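Local atomic coordinates of prolyl-tRNA synthetase (Naegleria fowleri, PDB entry 6UYH), a protein that probably joins proline to its cognate tRNA at the expense of ATP, as a class II aminoacyl-tRNA synthetase. Residues A[83-88]-A[120-125]; A[139-144]-A[172-177]; A[242-247]-A[263-268]. All coordinates share one frame; numbering follows the deposited sequence.

Overall arrangement
Three contacts of the catalytic core illustrate how a class II synthetase builds an active site from a sheet and the elements laid against it. They follow one another along the chain, each closing before the next opens. Contacts 2 and 3 have centres about 9 Å apart and share a sheet in which strands 164-174 and 261-272 are neighbours. Contact 1 packs helix 82-85 on helix 121-131; its centre is about 14 Å from that of contact 3 and about 17 Å from that of contact 2. Contacts 1 and 3 both touch halofuginone, through Glu121 and Ser268, whereas contact 2 belongs to the sheet away from the drug.

Contact 1: residues A[83-88]-A[120-125]; sequences RALETE and SETIMY. With HFG (7-bromo-6-chloro-3-{3-[(2R,3S)-3-hydroxypiperidin-2-yl]-2-oxopropyl}quinazolin-4(3H)-one), chain D.
Thr122 and Ala84 meet where the end of helix 82-85 comes up to the first turn of helix 121-131, the CB of Thr122 lying 3.4 Å from the carbonyl O of Ala84. The threonine presents its two branches differently. Its OG1 stands between the backbone N and the carbonyl carbon (chi1 65°) and approaches Leu85 CD1 at 3.6 Å, while CG2 turns to Ala84 O and to the carboxylate end of Glu88. Glu88 reaches over with a chain extended beyond CG and runs at about a right angle to Thr122, its CD 4.0 Å from Thr122 CG2. Its OE2 also comes up to Glu121 CB, and the two carboxylate planes are turned 42° apart. Glu88 OE2 and Glu121 OE1 stay 4.9 Å apart, so the charged atoms do not touch. Glu121 bends at chi2 (83°) and receives a hydrogen bond from the piperidine nitrogen of halofuginone, N1' to Glu121 OE2 at 2.6 Å. Thr119 holds the other oxygen, OE1, so both oxygens of this carboxylate have a partner at the drug site. Around the pair, strand 79-81 packs on Leu85 and Thr122 through Val80, and helix 245-250 sets Phe246 against both glutamates.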
loop_
_atom_site.group_PDB
_atom_site.type_symbol
_atom_site.label_atom_id
_atom_site.label_comp_id
_atom_site.label_asym_id
_atom_site.label_seq_id
_atom_site.Cartn_x
_atom_site.Cartn_y
_atom_site.Cartn_z
ATOM N N ARG A 83 0.328 19.783 -18.620
ATOM C CA ARG A 83 -0.356 21.016 -18.231
ATOM C C ARG A 83 -0.368 21.185 -16.713
ATOM O O ARG A 83 -0.047 22.263 -16.192
ATOM C CB ARG A 83 -1.778 21.005 -18.808
ATOM C CG ARG A 83 -2.811 21.900 -18.126
ATOM C CD ARG A 83 -2.684 23.360 -18.489
ATOM N NE ARG A 83 -2.361 23.541 -19.895
ATOM C CZ ARG A 83 -2.157 24.723 -20.470
ATOM N NH1 ARG A 83 -2.254 25.843 -19.755
ATOM N NH2 ARG A 83 -1.855 24.781 -21.764
ATOM N N ALA A 84 -0.722 20.120 -15.989
ATOM C CA ALA A 84 -0.773 20.183 -14.534
ATOM C C ALA A 84 0.617 20.379 -13.951
ATOM O O ALA A 84 0.832 21.250 -13.101
ATOM C CB ALA A 84 -1.404 18.904 -13.974
ATOM N N LEU A 85 1.570 19.563 -14.397
ATOM C CA LEU A 85 2.928 19.635 -13.876
ATOM C C LEU A 85 3.516 21.027 -14.044
ATOM O O LEU A 85 4.138 21.559 -13.118
ATOM C CB LEU A 85 3.785 18.591 -14.581
ATOM C CG LEU A 85 4.948 17.913 -13.879
ATOM C CD1 LEU A 85 4.549 17.406 -12.505
ATOM C CD2 LEU A 85 5.420 16.772 -14.784
ATOM N N GLU A 86 3.325 21.638 -15.218
ATOM C CA GLU A 86 3.898 22.944 -15.520
ATOM C C GLU A 86 3.132 24.096 -14.882
ATOM O O GLU A 86 3.518 25.252 -15.073
ATOM C CB GLU A 86 3.977 23.152 -17.036
ATOM C CG GLU A 86 4.967 22.226 -17.730
ATOM C CD GLU A 86 5.090 22.507 -19.220
ATOM O OE1 GLU A 86 4.268 23.283 -19.757
ATOM O OE2 GLU A 86 6.011 21.948 -19.853
ATOM N N THR A 87 2.062 23.815 -14.135
ATOM C CA THR A 87 1.379 24.870 -13.395
ATOM C C THR A 87 2.304 25.521 -12.372
ATOM O O THR A 87 2.225 26.733 -12.150
ATOM C CB THR A 87 0.136 24.308 -12.709
ATOM O OG1 THR A 87 -0.828 23.936 -13.703
ATOM C CG2 THR A 87 -0.482 25.334 -11.768
ATOM N N GLU A 88 3.193 24.747 -11.760
ATOM C CA GLU A 88 4.119 25.287 -10.769
ATOM C C GLU A 88 5.027 26.372 -11.342
ATOM O O GLU A 88 6.077 26.083 -11.909
ATOM C CB GLU A 88 4.963 24.163 -10.175
ATOM C CG GLU A 88 4.493 23.719 -8.808
ATOM C CD GLU A 88 5.187 22.463 -8.338
ATOM O OE1 GLU A 88 5.999 21.910 -9.107
ATOM O OE2 GLU A 88 4.918 22.028 -7.200
ATOM N N SER A 120 2.907 14.800 -5.548
ATOM C CA SER A 120 1.514 14.916 -5.986
ATOM C C SER A 120 0.869 16.294 -5.810
ATOM O O SER A 120 -0.354 16.396 -5.955
ATOM C CB SER A 120 0.660 13.860 -5.285
ATOM O OG SER A 120 1.139 12.574 -5.637
ATOM N N GLU A 121 1.642 17.356 -5.538
ATOM C CA GLU A 121 1.037 18.684 -5.416
ATOM C C GLU A 121 0.175 19.034 -6.630
ATOM O O GLU A 121 -0.968 19.488 -6.482
ATOM C CB GLU A 121 2.117 19.752 -5.237
ATOM C CG GLU A 121 2.697 19.858 -3.826
ATOM C CD GLU A 121 3.791 18.843 -3.554
ATOM O OE1 GLU A 121 4.124 18.043 -4.453
ATOM O OE2 GLU A 121 4.328 18.849 -2.431
ATOM N N THR A 122 0.717 18.857 -7.845
ATOM C CA THR A 122 -0.014 19.267 -9.047
ATOM C C THR A 122 -1.091 18.266 -9.440
ATOM O O THR A 122 -1.945 18.591 -10.278
ATOM C CB THR A 122 0.931 19.478 -10.240
ATOM O OG1 THR A 122 1.549 18.234 -10.604
ATOM C CG2 THR A 122 2.002 20.531 -9.917
ATOM N N ILE A 123 -1.061 17.069 -8.845
ATOM C CA ILE A 123 -2.077 16.042 -9.059
ATOM C C ILE A 123 -3.273 16.268 -8.139
ATOM O O ILE A 123 -4.418 16.015 -8.527
ATOM C CB ILE A 123 -1.452 14.651 -8.827
ATOM C CG1 ILE A 123 -0.309 14.412 -9.818
ATOM C CG2 ILE A 123 -2.513 13.527 -8.896
ATOM C CD1 ILE A 123 0.438 13.090 -9.591
ATOM N N MET A 124 -3.032 16.762 -6.926
ATOM C CA MET A 124 -4.053 16.870 -5.895
ATOM C C MET A 124 -4.681 18.249 -5.773
ATOM O O MET A 124 -5.869 18.342 -5.447
ATOM C CB MET A 124 -3.458 16.482 -4.540
ATOM C CG MET A 124 -3.029 15.036 -4.487
ATOM S SD MET A 124 -2.128 14.659 -2.964
ATOM C CE MET A 124 -3.449 14.783 -1.766
ATOM N N TYR A 125 -3.936 19.317 -6.026
ATOM C CA TYR A 125 -4.442 20.622 -5.615
ATOM C C TYR A 125 -5.567 21.155 -6.504
ATOM O O TYR A 125 -6.385 21.938 -6.009
ATOM C CB TYR A 125 -3.288 21.629 -5.499
ATOM C CG TYR A 125 -2.339 21.306 -4.353
ATOM C CD1 TYR A 125 -2.663 20.316 -3.418
ATOM C CD2 TYR A 125 -1.120 21.962 -4.210
ATOM C CE1 TYR A 125 -1.806 20.008 -2.375
ATOM C CE2 TYR A 125 -0.246 21.656 -3.166
ATOM C CZ TYR A 125 -0.597 20.675 -2.256
ATOM O OH TYR A 125 0.259 20.362 -1.214
HETATM O "O4'" HFG D . 8.321 16.711 -3.459
HETATM C C21 HFG D . 8.685 17.790 -3.038
HETATM C "C3'" HFG D . 7.925 18.523 -1.957
HETATM C "C2'" HFG D . 7.096 17.644 -1.011
HETATM N "N1'" HFG D . 5.968 16.992 -1.690
HETATM C "C6'" HFG D . 5.098 16.279 -0.747
HETATM C "C5'" HFG D . 5.844 15.217 0.016
HETATM C "C4'" HFG D . 7.077 15.814 0.700
HETATM C C39 HFG D . 7.930 16.582 -0.293
HETATM O "O7'" HFG D . 9.025 17.199 0.390
HETATM C "C1'" HFG D . 9.935 18.483 -3.599
HETATM N N3 HFG D . 10.273 18.001 -4.936
HETATM C C4 HFG D . 9.421 18.337 -5.980
HETATM O O11 HFG D . 8.449 19.048 -5.797
HETATM C C10 HFG D . 9.786 17.723 -7.263
HETATM C C5 HFG D . 9.029 17.981 -8.404
HETATM C C2 HFG D . 11.353 17.181 -5.119
HETATM N N1 HFG D . 11.696 16.611 -6.218
HETATM C C9 HFG D . 10.888 16.867 -7.327
HETATM C C8 HFG D . 11.195 16.224 -8.526
HETATM C C7 HFG D . 10.414 16.470 -9.644
HETATM BR BR1 HFG D . 10.795 15.501 -11.225
HETATM C C6 HFG D . 9.364 17.362 -9.593
HETATM CL CL1 HFG D . 8.467 17.774 -11.024
#

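Contact 2: residues A[139-144]-A[172-177]; sequences PLKLNQ and SAFKSK
The Phe174 ring meets Pro139 and Lys141 obliquely, CD1 lying 3.7 Å from Pro139 CB and CZ 4.0 Å from Lys141 CD. The lysine chain crosses the phenylalanine at about a right angle. Its CG sits anti to the carbonyl carbon (chi1 -51°), near Ser172 OG, and the chain bends at chi3 (-86°), which places CE; NZ is hydrogen-bonded to Leu69 O. Ser172 OG comes within 3.5 Å of Lys141 CB, while its hydrogen-bonding partner is Glu183 on helix 177-198. That helix also packs on Phe174, so Lys141, Ser172 and Phe174 are on the face that this helix covers. Leu140 and Ala173 point to the other face, where Tyr128 and Trp131 of helix 121-131 meet the leucine. Between the faces the backbones pair closely: Leu140 N donates to Ala173 O at 3.0 Å, and Ala173 N returns a bond to Leu140 O at 2.8 Å. Ser172 CA adds a CA-H...O contact to Leu140 O at 3.1 Å. Residues 140-144 and 172-174 thus run antiparallel, 174° between their directions; their parent strands, 140-149 and 164-174, carry helices on both faces, as expected of the antiparallel sheet at the core of class II synthetases.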
loop_
_atom_site.group_PDB
_atom_site.type_symbol
_atom_site.label_atom_id
_atom_site.label_comp_id
_atom_site.label_asym_id
_atom_site.label_seq_id
_atom_site.Cartn_x
_atom_site.Cartn_y
_atom_site.Cartn_z
ATOM N N PRO A 139 -10.338 22.013 8.515
ATOM C CA PRO A 139 -9.178 21.611 7.714
ATOM C C PRO A 139 -9.446 20.394 6.849
ATOM O O PRO A 139 -10.319 19.582 7.180
ATOM C CB PRO A 139 -8.115 21.305 8.772
ATOM C CG PRO A 139 -8.903 20.890 9.975
ATOM C CD PRO A 139 -10.159 21.711 9.947
ATOM N N LEU A 140 -8.740 20.321 5.723
ATOM C CA LEU A 140 -8.720 19.147 4.858
ATOM C C LEU A 140 -7.333 18.536 4.968
ATOM O O LEU A 140 -6.338 19.205 4.679
ATOM C CB LEU A 140 -9.026 19.512 3.403
ATOM C CG LEU A 140 -8.876 18.382 2.372
ATOM C CD1 LEU A 140 -9.842 17.240 2.668
ATOM C CD2 LEU A 140 -9.073 18.897 0.947
ATOM N N LYS A 141 -7.265 17.272 5.378
ATOM C CA LYS A 141 -5.989 16.635 5.692
ATOM C C LYS A 141 -5.989 15.240 5.086
ATOM O O LYS A 141 -6.680 14.354 5.588
ATOM C CB LYS A 141 -5.771 16.581 7.206
ATOM C CG LYS A 141 -5.987 17.954 7.857
ATOM C CD LYS A 141 -5.255 18.127 9.160
ATOM C CE LYS A 141 -6.061 17.610 10.306
ATOM N NZ LYS A 141 -5.542 18.146 11.600
ATOM N N LEU A 142 -5.225 15.050 4.019
ATOM C CA LEU A 142 -5.200 13.785 3.297
ATOM C C LEU A 142 -3.776 13.252 3.228
ATOM O O LEU A 142 -2.807 14.013 3.249
ATOM C CB LEU A 142 -5.761 13.955 1.887
ATOM C CG LEU A 142 -7.177 14.547 1.799
ATOM C CD1 LEU A 142 -7.611 14.699 0.339
ATOM C CD2 LEU A 142 -8.203 13.712 2.588
ATOM N N ASN A 143 -3.660 11.932 3.127
ATOM C CA ASN A 143 -2.375 11.255 3.085
ATOM C C ASN A 143 -2.469 10.120 2.076
ATOM O O ASN A 143 -3.545 9.548 1.881
ATOM C CB ASN A 143 -2.000 10.712 4.479
ATOM C CG ASN A 143 -0.754 9.871 4.462
ATOM O OD1 ASN A 143 0.353 10.399 4.335
ATOM N ND2 ASN A 143 -0.917 8.549 4.590
ATOM N N GLN A 144 -1.358 9.803 1.419
ATOM C CA GLN A 144 -1.359 8.585 0.614
ATOM C C GLN A 144 -0.003 7.895 0.685
ATOM O O GLN A 144 1.040 8.548 0.749
ATOM C CB GLN A 144 -1.758 8.853 -0.851
ATOM C CG GLN A 144 -0.999 9.964 -1.549
ATOM C CD GLN A 144 -1.454 10.140 -2.992
ATOM O OE1 GLN A 144 -2.590 9.815 -3.332
ATOM N NE2 GLN A 144 -0.568 10.659 -3.845
ATOM N N SER A 172 -2.178 19.042 3.646
ATOM C CA SER A 172 -3.237 19.594 4.473
ATOM C C SER A 172 -3.512 21.045 4.103
ATOM O O SER A 172 -2.617 21.768 3.661
ATOM C CB SER A 172 -2.873 19.503 5.952
ATOM O OG SER A 172 -2.776 18.150 6.347
ATOM N N ALA A 173 -4.761 21.459 4.302
ATOM C CA ALA A 173 -5.209 22.829 4.074
ATOM C C ALA A 173 -5.948 23.329 5.307
ATOM O O ALA A 173 -6.729 22.585 5.906
ATOM C CB ALA A 173 -6.132 22.907 2.844
ATOM N N PHE A 174 -5.729 24.599 5.654
ATOM C CA PHE A 174 -6.249 25.198 6.880
ATOM C C PHE A 174 -6.787 26.589 6.596
ATOM O O PHE A 174 -6.404 27.243 5.622
ATOM C CB PHE A 174 -5.171 25.318 7.965
ATOM C CG PHE A 174 -4.536 24.008 8.333
ATOM C CD1 PHE A 174 -5.020 23.265 9.402
ATOM C CD2 PHE A 174 -3.455 23.532 7.623
ATOM C CE1 PHE A 174 -4.426 22.062 9.755
ATOM C CE2 PHE A 174 -2.859 22.323 7.959
ATOM C CZ PHE A 174 -3.347 21.591 9.030
ATOM N N LYS A 175 -7.656 27.057 7.491
ATOM C CA LYS A 175 -8.159 28.418 7.376
ATOM C C LYS A 175 -7.174 29.459 7.897
ATOM O O LYS A 175 -7.291 30.630 7.529
ATOM C CB LYS A 175 -9.496 28.554 8.112
ATOM C CG LYS A 175 -9.393 28.468 9.626
ATOM C CD LYS A 175 -10.767 28.603 10.279
ATOM C CE LYS A 175 -10.680 28.483 11.793
ATOM N NZ LYS A 175 -12.027 28.413 12.428
ATOM N N SER A 176 -6.195 29.066 8.715
ATOM C CA SER A 176 -5.299 30.034 9.334
ATOM C C SER A 176 -3.868 29.518 9.339
ATOM O O SER A 176 -3.614 28.312 9.248
ATOM C CB SER A 176 -5.721 30.353 10.771
ATOM O OG SER A 176 -5.566 29.209 11.591
ATOM N N LYS A 177 -2.929 30.458 9.474
ATOM C CA LYS A 177 -1.518 30.095 9.530
ATOM C C LYS A 177 -1.179 29.392 10.837
ATOM O O LYS A 177 -0.357 28.469 10.856
ATOM C CB LYS A 177 -0.644 31.340 9.360
ATOM C CG LYS A 177 0.849 31.033 9.260
ATOM C CD LYS A 177 1.699 32.298 9.232
ATOM C CE LYS A 177 3.152 31.979 8.886
ATOM N NZ LYS A 177 3.868 31.189 9.935
#

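Contact 3: residues A[242-247]-A[263-268]; sequences LGQNFS and FAYQNS. With HFG (7-bromo-6-chloro-3-{3-[(2R,3S)-3-hydroxypiperidin-2-yl]-2-oxopropyl}quinazolin-4(3H)-one), chain D.
Leu242 and Gly243 both face Gln266 in a classic beta bulge, with Leu242 N donating to Gln266 O at 2.7 Å and Gln266 N to Gly243 O at 3.0 Å. A type II' turn from Leu242 to Asn245, with Gly243 at positive phi (57°), then leads the chain into helix 245-250. Gln244 lies over one face of the Tyr265 ring: CG stands 3.9 Å from the ring centroid, almost on the normal, in a CH-pi contact. The side-chain amide continues across that face, stacked with its plane 23° from the ring's. Its NE2 donates to Phe263 O at 3.0 Å, from above the carbonyl plane. Ser247, with OG between its backbone N and carbonyl carbon (chi1 54°), gives a hydrogen bond to Ala264 O at 2.7 Å, lying in that carbonyl's plane. A water joins Gly243 O, Ser247 N and Gln266 OE1, donating to both oxygens and accepting from the nitrogen, which ties the helix start to the strand. Toward the drug, Leu242 CD1 comes within 3.8 Å of Ser268 OG, and the same OG lies 3.8 Å from halofuginone C6'. The bulged antiparallel pair and the helix that follows it thus form part of the class II catalytic core, Ser268 lining the halofuginone pocket.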
loop_
_atom_site.group_PDB
_atom_site.type_symbol
_atom_site.label_atom_id
_atom_site.label_comp_id
_atom_site.label_asym_id
_atom_site.label_seq_id
_atom_site.Cartn_x
_atom_site.Cartn_y
_atom_site.Cartn_z
ATOM N N LEU A 242 3.586 25.553 3.403
ATOM C CA LEU A 242 3.505 26.088 2.052
ATOM C C LEU A 242 2.876 27.474 2.019
ATOM O O LEU A 242 2.850 28.107 0.956
ATOM C CB LEU A 242 2.723 25.119 1.150
ATOM C CG LEU A 242 3.194 23.656 1.090
ATOM C CD1 LEU A 242 2.217 22.818 0.250
ATOM C CD2 LEU A 242 4.615 23.550 0.530
ATOM N N GLY A 243 2.414 27.972 3.162
ATOM C CA GLY A 243 1.741 29.252 3.202
ATOM C C GLY A 243 0.550 29.248 2.273
ATOM O O GLY A 243 -0.218 28.282 2.208
ATOM N N GLN A 244 0.407 30.339 1.521
ATOM C CA GLN A 244 -0.615 30.463 0.491
ATOM C C GLN A 244 -0.018 30.380 -0.910
ATOM O O GLN A 244 -0.668 30.774 -1.884
ATOM C CB GLN A 244 -1.387 31.768 0.678
ATOM C CG GLN A 244 -2.115 31.856 2.017
ATOM C CD GLN A 244 -2.687 33.233 2.286
ATOM O OE1 GLN A 244 -2.057 34.245 1.986
ATOM N NE2 GLN A 244 -3.893 33.277 2.850
ATOM N N ASN A 245 1.205 29.859 -1.026
ATOM C CA ASN A 245 1.882 29.819 -2.318
ATOM C C ASN A 245 1.148 28.936 -3.317
ATOM O O ASN A 245 0.981 29.313 -4.484
ATOM C CB ASN A 245 3.321 29.335 -2.131
ATOM C CG ASN A 245 4.148 30.297 -1.299
ATOM O OD1 ASN A 245 3.985 31.512 -1.399
ATOM N ND2 ASN A 245 5.034 29.762 -0.473
ATOM N N PHE A 246 0.706 27.753 -2.884
ATOM C CA PHE A 246 -0.013 26.864 -3.785
ATOM C C PHE A 246 -1.494 27.199 -3.863
ATOM O O PHE A 246 -2.122 26.951 -4.899
ATOM C CB PHE A 246 0.181 25.403 -3.364
ATOM C CG PHE A 246 1.495 24.822 -3.811
ATOM C CD1 PHE A 246 2.628 24.946 -3.020
ATOM C CD2 PHE A 246 1.603 24.173 -5.034
ATOM C CE1 PHE A 246 3.842 24.420 -3.433
ATOM C CE2 PHE A 246 2.812 23.643 -5.448
ATOM C CZ PHE A 246 3.931 23.765 -4.646
ATOM N N SER A 247 -2.073 27.767 -2.803
ATOM C CA SER A 247 -3.484 28.124 -2.878
ATOM C C SER A 247 -3.705 29.303 -3.815
ATOM O O SER A 247 -4.767 29.407 -4.438
ATOM C CB SER A 247 -4.039 28.407 -1.484
ATOM O OG SER A 247 -3.278 29.377 -0.800
ATOM N N PHE A 263 -7.479 32.805 0.827
ATOM C CA PHE A 263 -6.717 31.659 0.352
ATOM C C PHE A 263 -6.381 30.740 1.519
ATOM O O PHE A 263 -6.020 31.204 2.606
ATOM C CB PHE A 263 -5.428 32.117 -0.329
ATOM C CG PHE A 263 -5.643 32.817 -1.632
ATOM C CD1 PHE A 263 -6.002 32.102 -2.760
ATOM C CD2 PHE A 263 -5.458 34.188 -1.737
ATOM C CE1 PHE A 263 -6.190 32.736 -3.969
ATOM C CE2 PHE A 263 -5.645 34.835 -2.942
ATOM C CZ PHE A 263 -6.011 34.115 -4.061
ATOM N N ALA A 264 -6.505 29.432 1.293
ATOM C CA ALA A 264 -6.172 28.469 2.331
ATOM C C ALA A 264 -4.673 28.477 2.612
ATOM O O ALA A 264 -3.853 28.758 1.734
ATOM C CB ALA A 264 -6.609 27.056 1.923
ATOM N N TYR A 265 -4.323 28.165 3.854
ATOM C CA TYR A 265 -2.948 27.864 4.221
ATOM C C TYR A 265 -2.729 26.366 4.073
ATOM O O TYR A 265 -3.600 25.567 4.435
ATOM C CB TYR A 265 -2.661 28.310 5.652
ATOM C CG TYR A 265 -2.608 29.817 5.783
ATOM C CD1 TYR A 265 -1.389 30.485 5.770
ATOM C CD2 TYR A 265 -3.770 30.566 5.885
ATOM C CE1 TYR A 265 -1.326 31.868 5.876
ATOM C CE2 TYR A 265 -3.717 31.954 5.992
ATOM C CZ TYR A 265 -2.488 32.593 5.983
ATOM O OH TYR A 265 -2.416 33.963 6.086
ATOM N N GLN A 266 -1.582 25.983 3.510
ATOM C CA GLN A 266 -1.310 24.578 3.233
ATOM C C GLN A 266 0.038 24.145 3.780
ATOM O O GLN A 266 0.967 24.948 3.915
ATOM C CB GLN A 266 -1.329 24.266 1.740
ATOM C CG GLN A 266 -2.710 24.350 1.112
ATOM C CD GLN A 266 -2.638 24.239 -0.389
ATOM O OE1 GLN A 266 -2.471 25.243 -1.084
ATOM N NE2 GLN A 266 -2.737 23.013 -0.903
ATOM N N ASN A 267 0.120 22.849 4.078
ATOM C CA ASN A 267 1.359 22.142 4.374
ATOM C C ASN A 267 1.452 20.919 3.471
ATOM O O ASN A 267 0.438 20.421 2.973
ATOM C CB ASN A 267 1.424 21.642 5.823
ATOM C CG ASN A 267 1.247 22.733 6.839
ATOM O OD1 ASN A 267 1.605 23.897 6.615
ATOM N ND2 ASN A 267 0.715 22.355 7.995
ATOM N N SER A 268 2.671 20.408 3.299
ATOM C CA SER A 268 2.854 19.041 2.815
ATOM C C SER A 268 4.073 18.442 3.501
ATOM O O SER A 268 4.941 19.158 4.001
ATOM C CB SER A 268 2.978 18.969 1.277
ATOM O OG SER A 268 4.173 19.573 0.822
HETATM O "O4'" HFG D . 8.321 16.711 -3.459
HETATM C C21 HFG D . 8.685 17.790 -3.038
HETATM C "C3'" HFG D . 7.925 18.523 -1.957
HETATM C "C2'" HFG D . 7.096 17.644 -1.011
HETATM N "N1'" HFG D . 5.968 16.992 -1.690
HETATM C "C6'" HFG D . 5.098 16.279 -0.747
HETATM C "C5'" HFG D . 5.844 15.217 0.016
HETATM C "C4'" HFG D . 7.077 15.814 0.700
HETATM C C39 HFG D . 7.930 16.582 -0.293
HETATM O "O7'" HFG D . 9.025 17.199 0.390
HETATM C "C1'" HFG D . 9.935 18.483 -3.599
HETATM N N3 HFG D . 10.273 18.001 -4.936
HETATM C C4 HFG D . 9.421 18.337 -5.980
HETATM O O11 HFG D . 8.449 19.048 -5.797
HETATM C C10 HFG D . 9.786 17.723 -7.263
HETATM C C5 HFG D . 9.029 17.981 -8.404
HETATM C C2 HFG D . 11.353 17.181 -5.119
HETATM N N1 HFG D . 11.696 16.611 -6.218
HETATM C C9 HFG D . 10.888 16.867 -7.327
HETATM C C8 HFG D . 11.195 16.224 -8.526
HETATM C C7 HFG D . 10.414 16.470 -9.644
HETATM BR BR1 HFG D . 10.795 15.501 -11.225
HETATM C C6 HFG D . 9.364 17.362 -9.593
HETATM CL CL1 HFG D . 8.467 17.774 -11.024
HETATM O O HOH W 1 -0.659 27.124 -0.350
HETATM O O HOH W 2 -6.426 35.255 1.859
#